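Long-range contacts in metagenomic carboxyl esterase MGS0156 (Uncultured organism, PDB 5D8M), which probably hydrolyses carboxylic ester bonds: residues R38-A43 with R76-G81; A43-H48 with R324-E329; G160-L165 with G186-S191; A180-A185 with R244-A249. All blocks are in the same frame, centred on the assembly; numbering follows the deposited sequence.

Interaction 1 of 4, residues R38-A43 with R76-G81; sequences REIMTA and RPVPLG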
loop_
_atom_site.group_PDB
_atom_site.type_symbol
_atom_site.label_atom_id
_atom_site.label_comp_id
_atom_site.label_asym_id
_atom_site.label_seq_id
_atom_site.Cartn_x
_atom_site.Cartn_y
_atom_site.Cartn_z
ATOM N N ARG A 38 5.696 -10.918 11.718
ATOM C CA ARG A 38 4.668 -11.308 12.704
ATOM C C ARG A 38 5.196 -11.181 14.135
ATOM O O ARG A 38 4.519 -10.672 15.034
ATOM C CB ARG A 38 4.178 -12.750 12.470
ATOM C CG ARG A 38 3.186 -13.239 13.545
ATOM C CD ARG A 38 2.713 -14.696 13.315
ATOM N NE ARG A 38 2.181 -14.895 11.958
ATOM C CZ ARG A 38 0.950 -14.590 11.564
ATOM N NH1 ARG A 38 0.085 -14.074 12.421
ATOM N NH2 ARG A 38 0.582 -14.810 10.302
ATOM N N GLU A 39 6.425 -11.634 14.322
ATOM C CA GLU A 39 7.094 -11.578 15.601
ATOM C C GLU A 39 7.209 -10.141 16.125
ATOM O O GLU A 39 6.904 -9.864 17.279
ATOM C CB GLU A 39 8.475 -12.215 15.450
ATOM C CG GLU A 39 9.255 -12.461 16.731
ATOM C CD GLU A 39 10.493 -13.284 16.443
ATOM O OE1 GLU A 39 10.863 -13.399 15.253
ATOM O OE2 GLU A 39 11.072 -13.853 17.390
ATOM N N ILE A 40 7.670 -9.240 15.264
ATOM C CA ILE A 40 7.804 -7.831 15.607
ATOM C C ILE A 40 6.449 -7.203 15.922
ATOM O O ILE A 40 6.287 -6.546 16.963
ATOM C CB ILE A 40 8.486 -7.063 14.464
ATOM C CG1 ILE A 40 9.974 -7.432 14.428
ATOM C CG2 ILE A 40 8.298 -5.551 14.627
ATOM C CD1 ILE A 40 10.728 -6.848 13.224
HETATM N N MSE A 41 5.466 -7.415 15.050
HETATM C CA MSE A 41 4.171 -6.754 15.241
HETATM C C MSE A 41 3.487 -7.289 16.499
HETATM O O MSE A 41 2.912 -6.535 17.291
HETATM C CB MSE A 41 3.276 -6.927 14.013
HETATM C CG MSE A 41 2.033 -6.054 14.038
HETATM SE SE MSE A 41 1.071 -6.069 12.339
HETATM C CE MSE A 41 -0.528 -5.076 12.955
ATOM N N THR A 42 3.604 -8.588 16.711
ATOM C CA THR A 42 3.020 -9.230 17.877
ATOM C C THR A 42 3.609 -8.714 19.213
ATOM O O THR A 42 2.864 -8.451 20.165
ATOM C CB THR A 42 3.189 -10.766 17.764
ATOM O OG1 THR A 42 2.454 -11.230 16.618
ATOM C CG2 THR A 42 2.682 -11.467 19.012
ATOM N N ALA A 43 4.934 -8.561 19.266
ATOM C CA ALA A 43 5.628 -8.018 20.438
ATOM C C ALA A 43 5.263 -6.560 20.690
ATOM O O ALA A 43 5.091 -6.151 21.842
ATOM C CB ALA A 43 7.150 -8.158 20.271
ATOM N N ARG A 76 14.899 -13.737 18.206
ATOM C CA ARG A 76 15.763 -12.596 18.468
ATOM C C ARG A 76 14.916 -11.459 19.037
ATOM O O ARG A 76 13.752 -11.311 18.658
ATOM C CB ARG A 76 16.516 -12.177 17.201
ATOM C CG ARG A 76 16.394 -10.713 16.847
ATOM C CD ARG A 76 17.382 -10.258 15.759
ATOM N NE ARG A 76 17.515 -11.101 14.553
ATOM C CZ ARG A 76 16.538 -11.714 13.869
ATOM N NH1 ARG A 76 15.274 -11.658 14.236
ATOM N NH2 ARG A 76 16.841 -12.421 12.793
ATOM N N PRO A 77 15.480 -10.693 19.989
ATOM C CA PRO A 77 14.708 -9.647 20.679
ATOM C C PRO A 77 14.115 -8.618 19.733
ATOM O O PRO A 77 14.748 -8.207 18.772
ATOM C CB PRO A 77 15.732 -8.993 21.621
ATOM C CG PRO A 77 17.089 -9.460 21.137
ATOM C CD PRO A 77 16.847 -10.818 20.528
ATOM N N VAL A 78 12.887 -8.215 20.014
ATOM C CA VAL A 78 12.253 -7.164 19.237
ATOM C C VAL A 78 12.543 -5.815 19.903
ATOM O O VAL A 78 12.202 -5.620 21.061
ATOM C CB VAL A 78 10.733 -7.380 19.116
ATOM C CG1 VAL A 78 10.089 -6.256 18.294
ATOM C CG2 VAL A 78 10.441 -8.747 18.480
ATOM N N PRO A 79 13.199 -4.897 19.171
ATOM C CA PRO A 79 13.445 -3.535 19.661
ATOM C C PRO A 79 12.135 -2.866 20.044
ATOM O O PRO A 79 11.204 -2.865 19.240
ATOM C CB PRO A 79 14.082 -2.828 18.459
ATOM C CG PRO A 79 14.583 -3.946 17.569
ATOM C CD PRO A 79 13.590 -5.055 17.758
ATOM N N LEU A 80 12.041 -2.325 21.249
ATOM C CA LEU A 80 10.778 -1.723 21.682
ATOM C C LEU A 80 10.996 -0.341 22.278
ATOM O O LEU A 80 10.100 0.235 22.903
ATOM C CB LEU A 80 10.074 -2.645 22.685
ATOM C CG LEU A 80 9.519 -3.909 22.016
ATOM C CD1 LEU A 80 9.088 -4.974 23.044
ATOM C CD2 LEU A 80 8.346 -3.552 21.084
ATOM N N GLY A 81 12.190 0.196 22.079
ATOM C CA GLY A 81 12.503 1.531 22.541
ATOM C C GLY A 81 12.432 2.536 21.410
ATOM O O GLY A 81 11.899 2.252 20.357
HETATM O O HOH W 1 11.585 -12.428 19.569
#

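Interaction 2 of 4, residues A43-H48 with R324-E329; sequences AIMADH and RPALLE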
loop_
_atom_site.group_PDB
_atom_site.type_symbol
_atom_site.label_atom_id
_atom_site.label_comp_id
_atom_site.label_asym_id
_atom_site.label_seq_id
_atom_site.Cartn_x
_atom_site.Cartn_y
_atom_site.Cartn_z
ATOM N N ALA A 43 4.934 -8.561 19.266
ATOM C CA ALA A 43 5.628 -8.018 20.438
ATOM C C ALA A 43 5.263 -6.560 20.690
ATOM O O ALA A 43 5.091 -6.151 21.842
ATOM C CB ALA A 43 7.150 -8.158 20.271
ATOM N N ILE A 44 5.134 -5.785 19.606
ATOM C CA ILE A 44 4.735 -4.379 19.710
ATOM C C ILE A 44 3.391 -4.260 20.418
ATOM O O ILE A 44 3.221 -3.453 21.336
ATOM C CB ILE A 44 4.678 -3.702 18.304
ATOM C CG1 ILE A 44 6.105 -3.385 17.833
ATOM C CG2 ILE A 44 3.838 -2.418 18.331
ATOM C CD1 ILE A 44 6.179 -2.814 16.441
HETATM N N MSE A 45 2.443 -5.091 20.008
HETATM C CA MSE A 45 1.110 -5.019 20.574
HETATM C C MSE A 45 1.075 -5.572 21.981
HETATM O O MSE A 45 0.297 -5.097 22.800
HETATM C CB MSE A 45 0.127 -5.750 19.677
HETATM C CG MSE A 45 0.063 -5.094 18.308
HETATM SE SE MSE A 45 -1.049 -6.020 17.026
HETATM C CE MSE A 45 -2.797 -5.457 17.703
ATOM N N ALA A 46 1.908 -6.568 22.275
ATOM C CA ALA A 46 1.947 -7.067 23.647
ATOM C C ALA A 46 2.571 -6.000 24.547
ATOM O O ALA A 46 2.199 -5.865 25.706
ATOM C CB ALA A 46 2.717 -8.392 23.745
ATOM N N ASP A 47 3.509 -5.233 24.001
ATOM C CA ASP A 47 4.255 -4.258 24.800
ATOM C C ASP A 47 3.499 -2.941 25.052
ATOM O O ASP A 47 3.554 -2.402 26.145
ATOM C CB ASP A 47 5.594 -3.936 24.128
ATOM C CG ASP A 47 6.408 -2.908 24.913
ATOM O OD1 ASP A 47 7.102 -3.320 25.865
ATOM O OD2 ASP A 47 6.358 -1.700 24.595
ATOM N N HIS A 48 2.843 -2.386 24.036
ATOM C CA HIS A 48 2.159 -1.105 24.230
ATOM C C HIS A 48 0.965 -0.945 23.296
ATOM O O HIS A 48 0.625 0.169 22.910
ATOM C CB HIS A 48 3.140 0.078 24.058
ATOM C CG HIS A 48 3.867 0.102 22.741
ATOM N ND1 HIS A 48 5.094 -0.505 22.550
ATOM C CD2 HIS A 48 3.555 0.693 21.559
ATOM C CE1 HIS A 48 5.491 -0.312 21.303
ATOM N NE2 HIS A 48 4.581 0.422 20.684
ATOM N N ARG A 324 -3.703 -0.119 12.617
ATOM C CA ARG A 324 -2.746 0.625 11.771
ATOM C C ARG A 324 -1.495 1.150 12.524
ATOM O O ARG A 324 -0.388 1.041 11.982
ATOM C CB ARG A 324 -3.478 1.796 11.053
ATOM C CG ARG A 324 -4.526 1.308 9.995
ATOM C CD ARG A 324 -5.318 2.474 9.391
ATOM N NE ARG A 324 -6.218 3.089 10.379
ATOM C CZ ARG A 324 -7.458 2.664 10.605
ATOM N NH1 ARG A 324 -8.211 3.267 11.509
ATOM N NH2 ARG A 324 -7.938 1.636 9.921
ATOM N N PRO A 325 -1.640 1.691 13.762
ATOM C CA PRO A 325 -0.417 2.143 14.438
ATOM C C PRO A 325 0.580 1.023 14.658
ATOM O O PRO A 325 1.775 1.218 14.410
ATOM C CB PRO A 325 -0.922 2.668 15.787
ATOM C CG PRO A 325 -2.369 3.070 15.507
ATOM C CD PRO A 325 -2.845 2.002 14.564
ATOM N N ALA A 326 0.097 -0.134 15.106
ATOM C CA ALA A 326 0.990 -1.261 15.331
ATOM C C ALA A 326 1.615 -1.706 14.014
ATOM O O ALA A 326 2.814 -2.031 13.964
ATOM C CB ALA A 326 0.259 -2.398 15.977
ATOM N N LEU A 327 0.806 -1.714 12.951
ATOM C CA LEU A 327 1.285 -2.102 11.626
ATOM C C LEU A 327 2.400 -1.179 11.150
ATOM O O LEU A 327 3.425 -1.662 10.679
ATOM C CB LEU A 327 0.146 -2.096 10.594
ATOM C CG LEU A 327 0.505 -2.602 9.180
ATOM C CD1 LEU A 327 0.679 -4.146 9.145
ATOM C CD2 LEU A 327 -0.572 -2.168 8.156
ATOM N N LEU A 328 2.196 0.138 11.262
ATOM C CA LEU A 328 3.182 1.100 10.785
ATOM C C LEU A 328 4.462 1.042 11.635
ATOM O O LEU A 328 5.565 1.121 11.099
ATOM C CB LEU A 328 2.614 2.517 10.798
ATOM C CG LEU A 328 3.456 3.604 10.124
ATOM C CD1 LEU A 328 3.617 3.291 8.627
ATOM C CD2 LEU A 328 2.819 4.996 10.323
ATOM N N GLU A 329 4.311 0.920 12.955
ATOM C CA GLU A 329 5.465 0.745 13.807
ATOM C C GLU A 329 6.237 -0.546 13.490
ATOM O O GLU A 329 7.472 -0.538 13.445
ATOM C CB GLU A 329 5.051 0.775 15.285
ATOM C CG GLU A 329 6.259 0.855 16.209
ATOM C CD GLU A 329 5.922 0.647 17.683
ATOM O OE1 GLU A 329 4.787 0.997 18.126
ATOM O OE2 GLU A 329 6.799 0.116 18.407
#

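Interaction 3 of 4, residues G160-L165 with G186-S191; sequences GAVDVL and GAIDGS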
loop_
_atom_site.group_PDB
_atom_site.type_symbol
_atom_site.label_atom_id
_atom_site.label_comp_id
_atom_site.label_asym_id
_atom_site.label_seq_id
_atom_site.Cartn_x
_atom_site.Cartn_y
_atom_site.Cartn_z
ATOM N N GLY A 160 -0.366 4.672 -4.729
ATOM C CA GLY A 160 0.825 5.370 -4.250
ATOM C C GLY A 160 2.093 4.568 -4.439
ATOM O O GLY A 160 3.183 5.114 -4.678
ATOM N N ALA A 161 1.957 3.248 -4.337
ATOM C CA ALA A 161 3.103 2.373 -4.502
ATOM C C ALA A 161 3.684 2.479 -5.898
ATOM O O ALA A 161 4.894 2.482 -6.065
ATOM C CB ALA A 161 2.710 0.910 -4.198
ATOM N N VAL A 162 2.833 2.575 -6.911
ATOM C CA VAL A 162 3.373 2.597 -8.258
ATOM C C VAL A 162 3.670 4.016 -8.699
ATOM O O VAL A 162 4.536 4.196 -9.541
ATOM C CB VAL A 162 2.445 1.890 -9.253
ATOM C CG1 VAL A 162 2.378 0.401 -8.872
ATOM C CG2 VAL A 162 1.064 2.486 -9.239
ATOM N N ASP A 163 3.019 5.012 -8.091
ATOM C CA ASP A 163 3.487 6.394 -8.202
ATOM C C ASP A 163 4.981 6.448 -7.782
ATOM O O ASP A 163 5.811 7.025 -8.471
ATOM C CB ASP A 163 2.663 7.347 -7.317
ATOM C CG ASP A 163 1.232 7.590 -7.824
ATOM O OD1 ASP A 163 0.865 7.188 -8.966
ATOM O OD2 ASP A 163 0.463 8.220 -7.047
ATOM N N VAL A 164 5.328 5.807 -6.664
ATOM C CA VAL A 164 6.708 5.837 -6.164
ATOM C C VAL A 164 7.655 5.012 -7.048
ATOM O O VAL A 164 8.750 5.476 -7.377
ATOM C CB VAL A 164 6.785 5.349 -4.687
ATOM C CG1 VAL A 164 8.229 5.099 -4.251
ATOM C CG2 VAL A 164 6.160 6.395 -3.750
ATOM N N LEU A 165 7.239 3.814 -7.465
ATOM C CA LEU A 165 8.097 3.004 -8.343
ATOM C C LEU A 165 8.390 3.734 -9.662
ATOM O O LEU A 165 9.516 3.698 -10.163
ATOM C CB LEU A 165 7.451 1.636 -8.637
ATOM C CG LEU A 165 7.339 0.662 -7.453
ATOM C CD1 LEU A 165 6.866 -0.758 -7.891
ATOM C CD2 LEU A 165 8.659 0.590 -6.655
ATOM N N GLY A 186 -0.430 -2.260 -2.157
ATOM C CA GLY A 186 -0.046 -1.525 -3.340
ATOM C C GLY A 186 -0.521 -2.204 -4.599
ATOM O O GLY A 186 -0.497 -3.429 -4.707
ATOM N N ALA A 187 -0.940 -1.408 -5.568
ATOM C CA ALA A 187 -1.487 -1.942 -6.815
ATOM C C ALA A 187 -0.367 -2.257 -7.788
ATOM O O ALA A 187 -0.327 -1.715 -8.893
ATOM C CB ALA A 187 -2.472 -0.929 -7.440
ATOM N N ILE A 188 0.541 -3.138 -7.386
ATOM C CA ILE A 188 1.765 -3.364 -8.165
ATOM C C ILE A 188 1.468 -3.830 -9.600
ATOM O O ILE A 188 2.034 -3.309 -10.567
ATOM C CB ILE A 188 2.679 -4.386 -7.460
ATOM C CG1 ILE A 188 2.899 -4.006 -5.985
ATOM C CG2 ILE A 188 4.011 -4.556 -8.230
ATOM C CD1 ILE A 188 3.387 -2.566 -5.746
ATOM N N ASP A 189 0.570 -4.806 -9.744
ATOM C CA ASP A 189 0.133 -5.254 -11.059
ATOM C C ASP A 189 -1.175 -4.602 -11.509
ATOM O O ASP A 189 -1.837 -5.095 -12.424
ATOM C CB ASP A 189 -0.064 -6.771 -11.085
ATOM C CG ASP A 189 1.218 -7.550 -10.850
ATOM O OD1 ASP A 189 2.323 -6.999 -11.056
ATOM O OD2 ASP A 189 1.103 -8.741 -10.490
ATOM N N GLY A 190 -1.554 -3.502 -10.879
ATOM C CA GLY A 190 -2.810 -2.857 -11.219
ATOM C C GLY A 190 -3.977 -3.651 -10.639
ATOM O O GLY A 190 -3.820 -4.351 -9.627
ATOM N N SER A 191 -5.144 -3.533 -11.264
ATOM C CA SER A 191 -6.336 -4.287 -10.849
ATOM C C SER A 191 -7.213 -4.509 -12.061
ATOM O O SER A 191 -7.357 -3.602 -12.887
ATOM C CB SER A 191 -7.116 -3.525 -9.751
ATOM O OG SER A 191 -8.363 -4.173 -9.478
#

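Interaction 4 of 4, residues A180-A185 with R244-A249; sequences AVVSVA and RYYSLA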
loop_
_atom_site.group_PDB
_atom_site.type_symbol
_atom_site.label_atom_id
_atom_site.label_comp_id
_atom_site.label_asym_id
_atom_site.label_seq_id
_atom_site.Cartn_x
_atom_site.Cartn_y
_atom_site.Cartn_z
ATOM N N ALA A 180 14.422 2.604 1.048
ATOM C CA ALA A 180 13.450 1.517 1.025
ATOM C C ALA A 180 12.092 1.969 0.548
ATOM O O ALA A 180 11.716 3.140 0.734
ATOM C CB ALA A 180 13.332 0.895 2.420
ATOM N N VAL A 181 11.363 1.043 -0.083
ATOM C CA VAL A 181 9.946 1.236 -0.393
ATOM C C VAL A 181 9.137 0.125 0.202
ATOM O O VAL A 181 9.398 -1.035 -0.082
ATOM C CB VAL A 181 9.656 1.235 -1.897
ATOM C CG1 VAL A 181 8.140 1.387 -2.132
ATOM C CG2 VAL A 181 10.459 2.342 -2.596
ATOM N N VAL A 182 8.139 0.483 1.000
ATOM C CA VAL A 182 7.205 -0.480 1.537
ATOM C C VAL A 182 5.859 -0.274 0.881
ATOM O O VAL A 182 5.310 0.825 0.894
ATOM C CB VAL A 182 7.044 -0.328 3.054
ATOM C CG1 VAL A 182 6.076 -1.392 3.564
ATOM C CG2 VAL A 182 8.412 -0.450 3.729
ATOM N N SER A 183 5.348 -1.333 0.282
ATOM C CA SER A 183 4.043 -1.331 -0.337
ATOM C C SER A 183 3.000 -1.913 0.626
ATOM O O SER A 183 3.153 -3.052 1.089
ATOM C CB SER A 183 4.113 -2.175 -1.636
ATOM O OG SER A 183 2.908 -2.107 -2.370
ATOM N N VAL A 184 1.946 -1.155 0.906
ATOM C CA VAL A 184 0.825 -1.614 1.708
ATOM C C VAL A 184 -0.443 -1.658 0.844
ATOM O O VAL A 184 -0.978 -0.610 0.471
ATOM C CB VAL A 184 0.590 -0.683 2.928
ATOM C CG1 VAL A 184 -0.488 -1.238 3.831
ATOM C CG2 VAL A 184 1.924 -0.469 3.708
ATOM N N ALA A 185 -0.916 -2.866 0.530
ATOM C CA ALA A 185 -1.981 -3.045 -0.445
ATOM C C ALA A 185 -1.681 -2.226 -1.714
ATOM O O ALA A 185 -2.561 -1.575 -2.278
ATOM C CB ALA A 185 -3.333 -2.647 0.149
ATOM N N ARG A 244 15.679 -1.098 -1.220
ATOM C CA ARG A 244 15.057 -2.341 -0.766
ATOM C C ARG A 244 13.532 -2.241 -0.851
ATOM O O ARG A 244 12.961 -1.214 -0.498
ATOM C CB ARG A 244 15.481 -2.660 0.654
ATOM C CG ARG A 244 16.987 -2.597 0.858
ATOM C CD ARG A 244 17.633 -3.924 0.654
ATOM N NE ARG A 244 17.910 -4.543 1.948
ATOM C CZ ARG A 244 19.008 -4.329 2.674
ATOM N NH1 ARG A 244 19.968 -3.515 2.237
ATOM N NH2 ARG A 244 19.142 -4.941 3.843
ATOM N N TYR A 245 12.879 -3.310 -1.300
ATOM C CA TYR A 245 11.428 -3.301 -1.455
ATOM C C TYR A 245 10.775 -4.293 -0.501
ATOM O O TYR A 245 11.305 -5.389 -0.260
ATOM C CB TYR A 245 11.048 -3.612 -2.912
ATOM C CG TYR A 245 11.750 -2.687 -3.878
ATOM C CD1 TYR A 245 11.235 -1.430 -4.164
ATOM C CD2 TYR A 245 12.949 -3.053 -4.477
ATOM C CE1 TYR A 245 11.891 -0.571 -5.027
ATOM C CE2 TYR A 245 13.608 -2.202 -5.341
ATOM C CZ TYR A 245 13.079 -0.962 -5.615
ATOM O OH TYR A 245 13.750 -0.112 -6.493
ATOM N N TYR A 246 9.630 -3.894 0.038
ATOM C CA TYR A 246 8.894 -4.707 0.989
ATOM C C TYR A 246 7.419 -4.607 0.679
ATOM O O TYR A 246 6.942 -3.535 0.297
ATOM C CB TYR A 246 9.145 -4.244 2.436
ATOM C CG TYR A 246 10.613 -4.078 2.800
ATOM C CD1 TYR A 246 11.289 -2.899 2.507
ATOM C CD2 TYR A 246 11.302 -5.084 3.470
ATOM C CE1 TYR A 246 12.641 -2.729 2.854
ATOM C CE2 TYR A 246 12.639 -4.927 3.825
ATOM C CZ TYR A 246 13.299 -3.750 3.508
ATOM O OH TYR A 246 14.597 -3.578 3.865
ATOM N N SER A 247 6.678 -5.699 0.865
ATOM C CA SER A 247 5.258 -5.663 0.517
ATOM C C SER A 247 4.396 -6.348 1.575
ATOM O O SER A 247 4.766 -7.415 2.110
ATOM C CB SER A 247 5.018 -6.339 -0.846
ATOM O OG SER A 247 5.781 -5.718 -1.885
ATOM N N LEU A 248 3.249 -5.724 1.828
ATOM C CA LEU A 248 2.144 -6.274 2.603
ATOM C C LEU A 248 0.945 -6.349 1.677
ATOM O O LEU A 248 0.631 -5.369 1.006
ATOM C CB LEU A 248 1.826 -5.398 3.811
ATOM C CG LEU A 248 2.873 -5.426 4.922
ATOM C CD1 LEU A 248 2.782 -4.123 5.723
ATOM C CD2 LEU A 248 2.630 -6.609 5.846
ATOM N N ALA A 249 0.308 -7.516 1.606
ATOM C CA ALA A 249 -0.883 -7.668 0.787
ATOM C C ALA A 249 -2.107 -8.001 1.654
ATOM O O ALA A 249 -2.188 -9.078 2.233
ATOM C CB ALA A 249 -0.657 -8.746 -0.273
HETATM O O HOH W 2 1.509 -4.210 -1.384
#

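Interaction 1 of 4, residues R38-A43 with R76-G81
The flat groups here are the carboxylate of Glu-39 and the guanidinium of Arg-76, and they do not stack on each other. Glu-39 OE1 stays 4.8 Å from Arg-76 NH1. The carboxylate is held by backbone amides instead: OE1 takes the N-H of Thr-74 and OE2 that of Gly-75. A water adds a bridge, giving one proton to Glu-39 OE2 at 2.7 Å and the other to Arg-76 O at 2.6 Å. Glu-39 gets there by an extended chain, with CG anti to the backbone N (chi1 -170°). The setting is a surface loop, on its way to strand 87-92, laid against helix 34-48. Val-78 is the residue that enters this helix face. Its CG1 lies 3.9 Å from Ile-40 CA. Its CG2 lies 3.8 Å from Ala-43 CB and 3.9 Å from Glu-39 O. An alanine here would lose both methyls, with their contacts to Ile-40, Ala-43 and the Glu-39 carbonyl, and would probably loosen the loop from the helix. Further along, Leu-80 CD2 approaches Ala-43 O at 4.2 Å. Ile-40 and Met-41 pack against Ala-330 of helix 324-338.

Interaction 2 of 4, residues A43-H48 with R324-E329
This is a crossing of two helices with a histidine-carboxylate bridge at one side, where a partly exposed His-48 meets the buried Glu-329. The short axes approach to 9.9 Å at an angle of 125°. His-48 and Glu-329 meet tip to tip, ring and carboxylate nearly coplanar. His-48 NE2 donates to the syn lone pair of Glu-329 OE1 at 2.6 Å, almost straight at 171°. On the other side of the ring, ND1 donates to the anti lone pair of Asp-47 OD2 at 2.7 Å. Both ring nitrogens act as donors, so the imidazole is probably protonated and positively charged. Ile-44 O sits over the centre of one ring face, 3.7 Å above the plane. An alanine in place of His-48 would remove both bonds and would probably leave the Glu-329 carboxylate with more unbalanced charge, since Asp-113 lies close by. Ile-44 crosses Glu-329 obliquely, with CD1 3.7 Å from Glu-329 CG. Met-45 CG rests 3.6 Å from Ala-326 CB. Glu-329 has a second partner: its OE2 forms a salt bridge with Arg-333. Helix 111-116 flanks the site through Asp-113 and Val-114, while Leu-327 of helix 324-338 packs on Phe-37 and Met-41 of helix 34-48.

Interaction 3 of 4, residues G160-L165 with G186-S191
The contact is tightest where helix 159-170 meets the start of the loop. Ala-161 CB lies 3.8 Å from Gly-186 CA. A side chain at Gly-186 would point at the helix and run into Ala-161 CB, so the glycine lets the two backbones come close. Next to it, Val-162 CG1 presses on Ala-187 O at 3.4 Å. Ile-188 bends back at both torsions (chi1 -51°, chi2 -53°), which brings its CD1 to 3.9 Å from Ala-161 CB. The loop is shaped by two turns. Ala-187 is the centre of an inverse gamma turn with a weak bond from Ile-188 N to Gly-186 O. A type I beta turn follows, closed by Gly-190 N to Ala-187 O at 2.9 Å. Ala-187 also shares a backbone hydrogen bond with Ser-158, which sits between strand 151-157 and the helix. That strand-turn-helix is consistent with the nucleophile elbow of alpha/beta hydrolases, and the loop runs beside it. The looser part lies one helical turn on, where Leu-165 CD1 and Ile-188 CD1 are 4.5 Å apart. Asp-189 points away from the helix and is partly exposed. Its side chain touches Leu-231 and Leu-234 of helix 227-236. Past it, Ser-191 OG caps Leu-193 N and so leads the loop into helix 193-196.

Interaction 4 of 4, residues A180-A185 with R244-A249
Tyr-246 can be followed from the strand to its tip at helix 324-338. Its CB is 4.1 Å from Val-182 CG2. The first torsion sets CG anti to the carbonyl carbon (chi1 -50°), and the ring then runs back along the neighbouring strand. CD1 meets Val-181 O at 3.7 Å, at the ring edge, and Val-182 CG2 at 4.0 Å, obliquely. CE1 has Ala-180 CB at 3.7 Å, again at the edge. The tip, OH, is hydrogen-bonded to Asp-338 OD2. Beneath the side chains the backbones pair as parallel strands in register. Five hydrogen bonds alternate between them: Val-181 N to Arg-244 O, Tyr-246 N to Val-181 O, Ser-183 N to Tyr-246 O, Leu-248 N to Ser-183 O, and Ala-185 N to Leu-248 O. The bond from Ser-183 N to Tyr-246 O is the shortest, at 2.7 Å and 174°. A water takes the proton of Ser-183 OG at 2.7 Å and donates to Leu-248 O at 2.8 Å. Tyr-245 lies beside Val-181 on the other face and points the same way. The pair is central in a parallel sheet consistent with an alpha/beta hydrolase fold. Val-181, Ser-183 and Tyr-245 face helix 159-170. Ala-180, Val-182 and Leu-248 face helix 324-338, and strand 151-157 pairs with the other edge of 178-184.

From the N terminus, helix 34-48 takes part first. Interaction 1 closes a loop of 32 residues back onto it at 76-81. Interaction 2 starts from the same helix, shares Ala-43, and closes only at 324-329, so the two cross along the chain. Its long loop encloses interactions 3 and 4. These cross each other, since 160-165, 180-185, 186-191 and 244-249 alternate. Interaction 3 ties a helix to the loop after strand 178-184, and interaction 4 joins that strand to 244-248. The two touch where Ile-188 and Ala-161 reach Ser-183. Leu-327 packs on Leu-248, linking the C-terminal helix to the sheet. Interactions 1 and 3 lie far apart, about 28 Å between centres.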